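Local structure of multi-copper Oxidase CueO (Ochrobactrum, 6EVG) at residues M84-T89 against T138-H143; F130-H135 against L144-L149. The protein is a laccase-like multicopper oxidase that oxidises lignin model compounds and lignosulfonate, probably passing the electrons through its copper sites to dioxygen. All coordinates share one frame; numbering follows the deposited sequence.

From the N terminus, the chain leaves strand 75-82 and runs through the loop 84-89, continues past strands 91-93 and 114-120, and returns along strand 126-131 into the histidine-bearing stretch 130-135. Helix 138-144 follows, and interaction 1 closes the long loop by joining its side chains to 84-89. The chain then turns out of the helix at G145 and enters strand 148-153, where interaction 2 closes a short loop around the helix. Because the four segments alternate, the two closures cross. They also touch, through a probable hydrogen bond from T89 to H133 and through Q141 packing on L134, so helix, loop and sheet are tied together.

Interaction 1. Residues M84-T89 against T138-H143; sequences MDEGTT and TARQAH
Extended, irregular backbone at E86-T88 passes the helical turn holding R140 and Q141, with 8.1 Å between T88 CA and Q141 CA, so side chains bridge the gap. Within the helix, A142 N and H143 N bond to the carbonyls of T138 and A139. Q141 points its CB toward the loop, and its extended chain delivers the amide to two partners. Q141 NE2 donates to G87 O at 2.9 Å, with the acceptor nearly in the amide plane, while Q141 OE1 accepts from T88 OG1 at 2.7 Å, with the hydroxyl in the carbonyl plane. Held at both polar atoms, the amide has its flip state fixed. T88 OG1 lies anti to its backbone N (chi1 -165°), which brings it to OE1. M84 CE rests beside that oxygen, 3.9 Å from Q141 OE1.

E86 and R140 meet tip to tip in an end-on salt bridge, their planes only 17° apart. R140 NH1 reaches E86 OE2 at 2.8 Å in an almost straight bond (174°), and R140 NH2 reaches E86 OE1 at 2.8 Å; each oxygen uses its syn lone pair. N137 OD1 gives NH2 a second partner.

N82, the last residue of strand 75-82, hydrogen-bonds the loop through OD1 to M84 N and ND2 to E86 O, and M84 packs on strand 36-46. On the helix, T138, A139 and A142 pack against helix 493-497, while Q141 also touches L134.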
loop_
_atom_site.group_PDB
_atom_site.type_symbol
_atom_site.label_atom_id
_atom_site.label_comp_id
_atom_site.label_asym_id
_atom_site.label_seq_id
_atom_site.Cartn_x
_atom_site.Cartn_y
_atom_site.Cartn_z
ATOM N N MET A 84 -15.056 -12.884 11.653
ATOM C CA MET A 84 -16.188 -11.975 11.489
ATOM C C MET A 84 -17.450 -12.708 11.025
ATOM O O MET A 84 -17.406 -13.857 10.609
ATOM C CB MET A 84 -15.829 -10.863 10.524
ATOM C CG MET A 84 -14.565 -10.136 10.912
ATOM S SD MET A 84 -14.244 -8.616 9.942
ATOM C CE MET A 84 -14.152 -9.278 8.295
ATOM N N ASP A 85 -18.558 -11.980 11.067
ATOM C CA ASP A 85 -19.884 -12.464 10.619
ATOM C C ASP A 85 -20.179 -12.204 9.144
ATOM O O ASP A 85 -21.303 -12.400 8.702
ATOM C CB ASP A 85 -20.980 -11.956 11.518
ATOM C CG ASP A 85 -21.163 -10.468 11.466
ATOM O OD1 ASP A 85 -20.586 -9.805 10.594
ATOM O OD2 ASP A 85 -21.843 -9.963 12.367
ATOM N N GLU A 86 -19.149 -11.819 8.387
ATOM C CA GLU A 86 -19.266 -11.586 6.969
ATOM C C GLU A 86 -17.976 -12.083 6.288
ATOM O O GLU A 86 -16.939 -12.157 6.937
ATOM C CB GLU A 86 -19.518 -10.119 6.607
ATOM C CG GLU A 86 -18.410 -9.176 7.092
ATOM C CD GLU A 86 -18.482 -7.767 6.567
ATOM O OE1 GLU A 86 -18.947 -7.544 5.414
ATOM O OE2 GLU A 86 -17.994 -6.843 7.271
ATOM N N GLY A 87 -18.081 -12.342 4.986
ATOM C CA GLY A 87 -16.919 -12.808 4.247
ATOM C C GLY A 87 -15.793 -11.779 4.197
ATOM O O GLY A 87 -16.047 -10.568 4.199
ATOM N N THR A 88 -14.569 -12.278 4.084
ATOM C CA THR A 88 -13.419 -11.379 3.924
ATOM C C THR A 88 -12.363 -12.103 3.082
ATOM O O THR A 88 -12.488 -13.287 2.778
ATOM C CB THR A 88 -12.887 -10.925 5.293
ATOM O OG1 THR A 88 -12.014 -9.808 5.118
ATOM C CG2 THR A 88 -12.087 -11.990 6.005
ATOM N N THR A 89 -11.275 -11.374 2.774
ATOM C CA THR A 89 -10.147 -11.940 2.078
ATOM C C THR A 89 -8.887 -11.196 2.531
ATOM O O THR A 89 -9.022 -10.138 3.145
ATOM C CB THR A 89 -10.259 -11.731 0.505
ATOM O OG1 THR A 89 -10.361 -10.310 0.206
ATOM C CG2 THR A 89 -11.397 -12.442 -0.139
ATOM N N THR A 138 -14.642 -3.371 -0.393
ATOM C CA THR A 138 -13.263 -3.193 0.029
ATOM C C THR A 138 -13.071 -1.964 0.901
ATOM O O THR A 138 -12.343 -2.005 1.891
ATOM C CB THR A 138 -12.362 -3.085 -1.213
ATOM O OG1 THR A 138 -12.458 -4.239 -2.015
ATOM C CG2 THR A 138 -10.847 -2.886 -0.855
ATOM N N ALA A 139 -13.685 -0.879 0.530
ATOM C CA ALA A 139 -13.476 0.390 1.240
ATOM C C ALA A 139 -13.879 0.313 2.693
ATOM O O ALA A 139 -13.172 0.853 3.563
ATOM C CB ALA A 139 -14.213 1.523 0.559
ATOM N N ARG A 140 -15.014 -0.305 2.960
ATOM C CA ARG A 140 -15.491 -0.401 4.318
ATOM C C ARG A 140 -14.588 -1.278 5.165
ATOM O O ARG A 140 -14.238 -0.930 6.310
ATOM C CB ARG A 140 -16.919 -0.943 4.330
ATOM C CG ARG A 140 -17.503 -1.102 5.700
ATOM C CD ARG A 140 -18.990 -1.494 5.649
ATOM N NE ARG A 140 -19.208 -2.685 4.838
ATOM C CZ ARG A 140 -18.879 -3.942 5.221
ATOM N NH1 ARG A 140 -18.485 -4.205 6.461
ATOM N NH2 ARG A 140 -19.007 -4.923 4.391
ATOM N N GLN A 141 -14.254 -2.469 4.663
ATOM C CA GLN A 141 -13.426 -3.382 5.493
ATOM C C GLN A 141 -12.036 -2.808 5.707
ATOM O O GLN A 141 -11.458 -2.966 6.805
ATOM C CB GLN A 141 -13.392 -4.744 4.851
ATOM C CG GLN A 141 -14.706 -5.506 4.970
ATOM C CD GLN A 141 -14.557 -7.007 4.876
ATOM O OE1 GLN A 141 -13.444 -7.541 4.881
ATOM N NE2 GLN A 141 -15.674 -7.722 4.787
ATOM N N ALA A 142 -11.470 -2.188 4.683
ATOM C CA ALA A 142 -10.155 -1.517 4.870
ATOM C C ALA A 142 -10.266 -0.376 5.889
ATOM O O ALA A 142 -9.451 -0.296 6.824
ATOM C CB ALA A 142 -9.641 -1.005 3.547
ATOM N N HIS A 143 -11.270 0.472 5.750
ATOM C CA HIS A 143 -11.353 1.632 6.638
ATOM C C HIS A 143 -11.565 1.213 8.081
ATOM O O HIS A 143 -11.061 1.839 9.037
ATOM C CB HIS A 143 -12.431 2.617 6.186
ATOM C CG HIS A 143 -12.252 3.953 6.835
ATOM N ND1 HIS A 143 -11.275 4.823 6.425
ATOM C CD2 HIS A 143 -12.835 4.541 7.910
ATOM C CE1 HIS A 143 -11.286 5.868 7.253
ATOM N NE2 HIS A 143 -12.195 5.729 8.190
#

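Interaction 2. Residues F130-H135 against L144-L149; sequences FHPHLH and LGIAGL
F130 and G148 form an antiparallel hydrogen-bonded pair: F130 N donates to G148 O at 2.9 Å, and G148 N to F130 O at 2.9 Å. The F130 ring folds back over its partner, because chi1 of 50° sets CG between the backbone N and the carbonyl carbon. G148 CA then sits over one ring face in a CH-pi contact, 3.8 Å from the centroid. F130 CE2 also comes within 3.3 Å of L149 O. F130 O takes a second, weaker approach from A147 CA, at 3.2 Å.

Beyond the paired residues, P132 crosses I146 obliquely, P132 CG lying 3.7 Å from I146 CG2. H131 turns its ring away from 144-149: ND1 donates to P132 O, and NE2 is hydrogen-bonded to H93 ND1. Farther out, W92 meets the F130 ring edge-to-face, and I59 of strand 54-59 packs against it.

The 144-149 segment starts where helix 138-144 ends in a Schellman motif at G145, whose positive phi turns the chain toward strand 148-153. Strands 126-131 and 148-153 are neighbours in a cupredoxin-type beta-sandwich domain. The copper in this structure sits at H434, C490 and H495, but H131-P132-H133 resembles the His-X-His motifs that supply trinuclear-site ligands in relatives.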
loop_
_atom_site.group_PDB
_atom_site.type_symbol
_atom_site.label_atom_id
_atom_site.label_comp_id
_atom_site.label_asym_id
_atom_site.label_seq_id
_atom_site.Cartn_x
_atom_site.Cartn_y
_atom_site.Cartn_z
ATOM N N PHE A 130 -0.792 -6.365 3.396
ATOM C CA PHE A 130 -1.951 -7.181 3.049
ATOM C C PHE A 130 -3.188 -6.590 3.635
ATOM O O PHE A 130 -3.151 -5.917 4.687
ATOM C CB PHE A 130 -1.750 -8.674 3.456
ATOM C CG PHE A 130 -1.303 -8.915 4.842
ATOM C CD1 PHE A 130 -2.196 -9.141 5.876
ATOM C CD2 PHE A 130 0.051 -9.018 5.162
ATOM C CE1 PHE A 130 -1.756 -9.439 7.164
ATOM C CE2 PHE A 130 0.498 -9.282 6.467
ATOM C CZ PHE A 130 -0.411 -9.496 7.437
ATOM N N HIS A 131 -4.320 -6.829 2.969
ATOM C CA HIS A 131 -5.565 -6.131 3.298
ATOM C C HIS A 131 -6.675 -6.789 2.483
ATOM O O HIS A 131 -6.396 -7.516 1.532
ATOM C CB HIS A 131 -5.427 -4.646 2.946
ATOM C CG HIS A 131 -5.085 -4.423 1.508
ATOM N ND1 HIS A 131 -6.026 -4.469 0.494
ATOM C CD2 HIS A 131 -3.900 -4.274 0.901
ATOM C CE1 HIS A 131 -5.397 -4.279 -0.660
ATOM N NE2 HIS A 131 -4.105 -4.117 -0.437
ATOM N N PRO A 132 -7.928 -6.500 2.811
ATOM C CA PRO A 132 -9.044 -7.143 2.052
ATOM C C PRO A 132 -9.074 -6.648 0.630
ATOM O O PRO A 132 -8.678 -5.521 0.299
ATOM C CB PRO A 132 -10.297 -6.693 2.796
ATOM C CG PRO A 132 -9.796 -6.380 4.196
ATOM C CD PRO A 132 -8.457 -5.768 3.948
ATOM N N HIS A 133 -9.593 -7.488 -0.246
ATOM C CA HIS A 133 -9.812 -7.128 -1.642
ATOM C C HIS A 133 -11.103 -7.836 -2.045
ATOM O O HIS A 133 -11.149 -9.061 -2.209
ATOM C CB HIS A 133 -8.641 -7.511 -2.551
ATOM C CG HIS A 133 -8.827 -6.970 -3.929
ATOM N ND1 HIS A 133 -8.760 -5.619 -4.201
ATOM C CD2 HIS A 133 -9.157 -7.580 -5.086
ATOM C CE1 HIS A 133 -9.035 -5.441 -5.485
ATOM N NE2 HIS A 133 -9.299 -6.620 -6.044
ATOM N N LEU A 134 -12.162 -7.048 -2.183
ATOM C CA LEU A 134 -13.501 -7.551 -2.324
ATOM C C LEU A 134 -14.210 -6.855 -3.490
ATOM O O LEU A 134 -13.751 -5.836 -4.008
ATOM C CB LEU A 134 -14.271 -7.325 -1.008
ATOM C CG LEU A 134 -13.690 -8.071 0.198
ATOM C CD1 LEU A 134 -14.295 -7.536 1.475
ATOM C CD2 LEU A 134 -13.904 -9.561 0.075
ATOM N N HIS A 135 -15.371 -7.354 -3.867
ATOM C CA HIS A 135 -16.267 -6.751 -4.856
ATOM C C HIS A 135 -17.264 -5.863 -4.139
ATOM O O HIS A 135 -18.164 -6.328 -3.452
ATOM C CB HIS A 135 -16.959 -7.878 -5.611
ATOM C CG HIS A 135 -17.949 -7.379 -6.606
ATOM N ND1 HIS A 135 -19.009 -8.156 -7.034
ATOM C CD2 HIS A 135 -18.032 -6.214 -7.273
ATOM C CE1 HIS A 135 -19.730 -7.442 -7.881
ATOM N NE2 HIS A 135 -19.149 -6.276 -8.074
ATOM N N LEU A 144 -12.360 0.145 8.304
ATOM C CA LEU A 144 -12.520 -0.364 9.656
ATOM C C LEU A 144 -11.200 -0.613 10.321
ATOM O O LEU A 144 -11.106 -0.486 11.548
ATOM C CB LEU A 144 -13.400 -1.611 9.637
ATOM C CG LEU A 144 -14.924 -1.370 9.524
ATOM C CD1 LEU A 144 -15.631 -2.663 9.135
ATOM C CD2 LEU A 144 -15.472 -0.821 10.808
ATOM N N GLY A 145 -10.222 -1.074 9.525
ATOM C CA GLY A 145 -8.855 -1.187 10.012
ATOM C C GLY A 145 -8.124 -2.457 9.627
ATOM O O GLY A 145 -7.004 -2.671 10.110
ATOM N N ILE A 146 -8.675 -3.301 8.737
ATOM C CA ILE A 146 -8.036 -4.577 8.473
ATOM C C ILE A 146 -6.853 -4.429 7.524
ATOM O O ILE A 146 -7.032 -4.128 6.332
ATOM C CB ILE A 146 -9.088 -5.578 7.901
ATOM C CG1 ILE A 146 -10.249 -5.777 8.864
ATOM C CG2 ILE A 146 -8.409 -6.895 7.571
ATOM C CD1 ILE A 146 -11.490 -6.386 8.163
ATOM N N ALA A 147 -5.662 -4.634 8.059
ATOM C CA ALA A 147 -4.426 -4.611 7.279
ATOM C C ALA A 147 -3.315 -5.131 8.135
ATOM O O ALA A 147 -3.377 -5.051 9.356
ATOM C CB ALA A 147 -4.057 -3.219 6.798
ATOM N N GLY A 148 -2.269 -5.633 7.468
ATOM C CA GLY A 148 -1.005 -5.945 8.153
ATOM C C GLY A 148 0.151 -5.690 7.187
ATOM O O GLY A 148 -0.064 -5.342 6.048
ATOM N N LEU A 149 1.355 -5.869 7.714
ATOM C CA LEU A 149 2.584 -5.579 6.981
ATOM C C LEU A 149 3.349 -6.864 6.742
ATOM O O LEU A 149 3.240 -7.807 7.519
ATOM C CB LEU A 149 3.440 -4.559 7.749
ATOM C CG LEU A 149 2.741 -3.273 8.095
ATOM C CD1 LEU A 149 3.661 -2.364 8.906
ATOM C CD2 LEU A 149 2.226 -2.541 6.855
#